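Local coordinates for protein peptide amidase (Stenotrophomonas maltophilia, PDB 1M22) that probably hydrolyses amide bonds, as a peptide amidase of the amidase signature family that works with a serine nucleophile, at residues E335-F338 with N339-A343; L345-L348 with A349-I352. One frame throughout, in Å; residues are numbered along the deposited sequence.

Contact 1: residues E335-F338 with N339-A343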
# COMPACT_ATOMS: atom_id res chain seq x y z
N GLU A 335 3.71 -14.94 15.74
CA GLU A 335 3.23 -15.91 16.71
C GLU A 335 2.10 -15.32 17.55
O GLU A 335 1.15 -16.02 17.90
CB GLU A 335 4.39 -16.42 17.57
CG GLU A 335 5.51 -17.02 16.71
CD GLU A 335 6.46 -17.93 17.47
OE1 GLU A 335 6.80 -17.61 18.63
OE2 GLU A 335 6.88 -18.96 16.90
N ARG A 336 2.17 -14.03 17.86
CA ARG A 336 1.10 -13.39 18.62
C ARG A 336 -0.17 -13.40 17.77
O ARG A 336 -1.26 -13.69 18.28
CB ARG A 336 1.47 -11.94 18.99
CG ARG A 336 0.36 -11.20 19.74
CD ARG A 336 0.86 -9.88 20.32
NE ARG A 336 1.19 -8.89 19.29
CZ ARG A 336 0.29 -8.20 18.60
NH1 ARG A 336 -1.01 -8.39 18.81
NH2 ARG A 336 0.68 -7.33 17.68
N TYR A 337 -0.03 -13.10 16.49
CA TYR A 337 -1.18 -13.10 15.58
C TYR A 337 -1.80 -14.49 15.49
O TYR A 337 -3.03 -14.63 15.56
CB TYR A 337 -0.75 -12.60 14.19
CG TYR A 337 -1.80 -12.78 13.11
CD1 TYR A 337 -2.01 -14.02 12.52
CD2 TYR A 337 -2.61 -11.72 12.71
CE1 TYR A 337 -2.99 -14.21 11.56
CE2 TYR A 337 -3.60 -11.90 11.75
CZ TYR A 337 -3.79 -13.15 11.18
OH TYR A 337 -4.77 -13.37 10.25
N PHE A 338 -0.97 -15.52 15.33
CA PHE A 338 -1.48 -16.88 15.23
C PHE A 338 -2.30 -17.25 16.47
O PHE A 338 -3.33 -17.91 16.37
CB PHE A 338 -0.34 -17.90 15.08
CG PHE A 338 0.30 -17.94 13.72
CD1 PHE A 338 -0.38 -17.51 12.58
CD2 PHE A 338 1.59 -18.46 13.57
CE1 PHE A 338 0.22 -17.60 11.32
CE2 PHE A 338 2.18 -18.56 12.32
CZ PHE A 338 1.50 -18.13 11.19
N ASN A 339 -1.81 -16.84 17.64
CA ASN A 339 -2.49 -17.14 18.89
C ASN A 339 -3.78 -16.34 19.06
O ASN A 339 -4.82 -16.90 19.41
CB ASN A 339 -1.55 -16.85 20.07
CG ASN A 339 -2.24 -16.99 21.41
OD1 ASN A 339 -2.96 -16.09 21.85
ND2 ASN A 339 -2.02 -18.12 22.07
N THR A 340 -3.70 -15.04 18.79
CA THR A 340 -4.85 -14.15 18.92
C THR A 340 -6.04 -14.57 18.06
O THR A 340 -7.19 -14.52 18.51
CB THR A 340 -4.46 -12.70 18.54
OG1 THR A 340 -3.44 -12.24 19.43
CG2 THR A 340 -5.67 -11.78 18.63
N HIS A 341 -5.77 -14.99 16.83
CA HIS A 341 -6.83 -15.39 15.91
C HIS A 341 -7.01 -16.90 15.78
O HIS A 341 -7.75 -17.37 14.91
CB HIS A 341 -6.56 -14.75 14.55
CG HIS A 341 -6.44 -13.26 14.60
ND1 HIS A 341 -7.52 -12.43 14.80
CD2 HIS A 341 -5.35 -12.45 14.55
CE1 HIS A 341 -7.11 -11.18 14.86
NE2 HIS A 341 -5.80 -11.16 14.72
N ARG A 342 -6.33 -17.64 16.65
CA ARG A 342 -6.42 -19.10 16.66
C ARG A 342 -6.24 -19.72 15.28
O ARG A 342 -7.11 -20.45 14.80
CB ARG A 342 -7.75 -19.54 17.27
CG ARG A 342 -8.00 -18.97 18.66
CD ARG A 342 -9.31 -19.47 19.23
NE ARG A 342 -9.31 -20.91 19.43
CZ ARG A 342 -10.35 -21.60 19.89
NH1 ARG A 342 -11.48 -20.98 20.18
NH2 ARG A 342 -10.26 -22.92 20.05
N ALA A 343 -5.10 -19.44 14.66
CA ALA A 343 -4.80 -19.97 13.34
C ALA A 343 -4.42 -21.45 13.44
O ALA A 343 -4.11 -21.95 14.53
CB ALA A 343 -3.66 -19.18 12.71
O HOH W 1 -2.98 -9.45 19.93
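A Schellman motif ends helix 319-340 here: the chain turns back so that A343 N donates to F338 O at 2.9 Å, lying in that carbonyl's plane. The residue that allows the reversal is R342, whose positive phi (48°) swings the backbone out of the helix, and its N makes the motif's inner bond, a weak one, to N339 O. Ahead of the turn the ordinary helical ladder is still intact. N339 N donates to E335 O, T340 N to R336 O at 2.8 Å, and H341 N to Y337 O at 3.0 Å, although H341 itself has already left helical geometry.

On one side of this last turn Y337 and H341 meet. With CG anti to the backbone N (chi1 170°), the tyrosine ring stands out from the helix beside its last turn, where H341 crosses it at roughly a right angle. The two ring planes are inclined at 49°, an oblique meeting in which the imidazole CD2 sits over one face of the Y337 ring, offset toward the rim, 3.3 Å from its CE2. The other end of the tyrosine is fixed by N90, whose OD1 is hydrogen-bonded to Y337 OH; F106 and I215 also pack on its side chain.

Elsewhere on the turn A343 tucks its CB against F338 CD1 at 3.7 Å, meeting the ring obliquely. On the exposed side R336 and T340 lie alongside each other, pointing the same way, and share a water that donates to T340 OG1 at 2.9 Å and accepts a weak bond from R336 NH1 in the guanidinium plane. The apolar contact of F338 (C3) with A343 (C'') goes with the paired backbone bonds of this Schellman C-cap.

Contact 2: residues L345-L348 with A349-I352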
# COMPACT_ATOMS: atom_id res chain seq x y z
N LEU A 345 -1.85 -22.73 12.43
CA LEU A 345 -0.41 -22.73 12.70
C LEU A 345 -0.27 -22.04 14.05
O LEU A 345 -0.92 -21.02 14.29
CB LEU A 345 0.35 -21.93 11.64
CG LEU A 345 0.28 -22.41 10.19
CD1 LEU A 345 0.95 -21.39 9.28
CD2 LEU A 345 0.96 -23.77 10.06
N ARG A 346 0.58 -22.57 14.92
CA ARG A 346 0.76 -21.98 16.24
C ARG A 346 2.12 -21.32 16.44
O ARG A 346 2.31 -20.55 17.37
CB ARG A 346 0.57 -23.07 17.31
CG ARG A 346 -0.79 -23.74 17.27
CD ARG A 346 -0.82 -25.02 18.10
NE ARG A 346 -0.54 -24.77 19.52
CZ ARG A 346 -1.32 -24.04 20.31
NH1 ARG A 346 -2.42 -23.47 19.84
NH2 ARG A 346 -0.99 -23.88 21.59
N SER A 347 3.06 -21.62 15.55
CA SER A 347 4.40 -21.05 15.67
C SER A 347 5.07 -20.88 14.32
O SER A 347 4.61 -21.42 13.31
CB SER A 347 5.27 -21.96 16.54
OG SER A 347 5.51 -23.19 15.88
N LEU A 348 6.16 -20.14 14.32
CA LEU A 348 6.92 -19.92 13.10
C LEU A 348 7.53 -21.27 12.71
O LEU A 348 7.67 -21.58 11.53
CB LEU A 348 8.00 -18.87 13.34
CG LEU A 348 8.91 -18.49 12.17
CD1 LEU A 348 8.10 -18.28 10.90
CD2 LEU A 348 9.67 -17.22 12.54
N ALA A 349 7.89 -22.07 13.71
CA ALA A 349 8.46 -23.39 13.46
C ALA A 349 7.45 -24.25 12.69
O ALA A 349 7.84 -25.01 11.80
CB ALA A 349 8.84 -24.06 14.77
N ASP A 350 6.17 -24.13 13.03
CA ASP A 350 5.13 -24.90 12.34
C ASP A 350 5.06 -24.50 10.87
O ASP A 350 4.86 -25.34 10.00
CB ASP A 350 3.75 -24.67 12.96
CG ASP A 350 3.64 -25.18 14.38
OD1 ASP A 350 4.29 -26.20 14.70
OD2 ASP A 350 2.89 -24.57 15.17
N LEU A 351 5.21 -23.21 10.60
CA LEU A 351 5.16 -22.71 9.23
C LEU A 351 6.36 -23.24 8.43
O LEU A 351 6.21 -23.69 7.30
CB LEU A 351 5.16 -21.18 9.21
CG LEU A 351 5.26 -20.51 7.83
CD1 LEU A 351 4.11 -20.98 6.94
CD2 LEU A 351 5.23 -19.00 8.00
N ILE A 352 7.54 -23.17 9.04
CA ILE A 352 8.75 -23.66 8.39
C ILE A 352 8.60 -25.14 8.07
O ILE A 352 8.97 -25.59 6.98
CB ILE A 352 9.98 -23.43 9.31
CG1 ILE A 352 10.25 -21.93 9.42
CG2 ILE A 352 11.19 -24.17 8.75
CD1 ILE A 352 11.29 -21.56 10.47
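S347 caps helix 348-357 through D350, an N-cap in which the serine stands just before the first turn. The cap bond runs from D350 N to S347 OG, 3.1 Å long; a chi1 of 67° places that hydroxyl between the serine's own backbone N and carbonyl carbon, facing the first turn. D350 N also makes a weak bond to S347 O, so the serine meets this amide with both side chain and backbone. The aspartate folds its carboxylate back over the chain leading in: OD2 accepts from R346 N at 3.1 Å, using the lone pair turned away from OD1, and tethers the approach to the helix.

L348 packs against helices 319-340 and 369-375, touching F330 and L334 of the first and A374 of the second. S347 O also accepts a weak bond from L351 N, and the next rung, I352 N to L348 O, is well formed at 3.0 Å. L351 lies between two leucines, crossing both obliquely and giving each a different methyl: CD2 meets L348 CD1 at 4.1 Å, and CD1 meets L345 CD1 at 4.0 Å.

Contacts 1 and 2 are consecutive: the first ends helix 319-340, the second begins helix 348-357, and their centres lie about 11 Å apart. E335 joins them, its OE2 2.9 Å from L348 N in a probable hydrogen bond, so a carboxylate of the outgoing helix serves a first-turn amide of the next. F338 adds packing, its CB 3.3 Å from L345 O. Toward the active site the two differ. In contact 1 the Y337 side chain is about 12 Å from that of the catalytic K86, and the R336 side chain is about 5 Å from a bound HEPES molecule; contact 2 lies away from the catalytic residues.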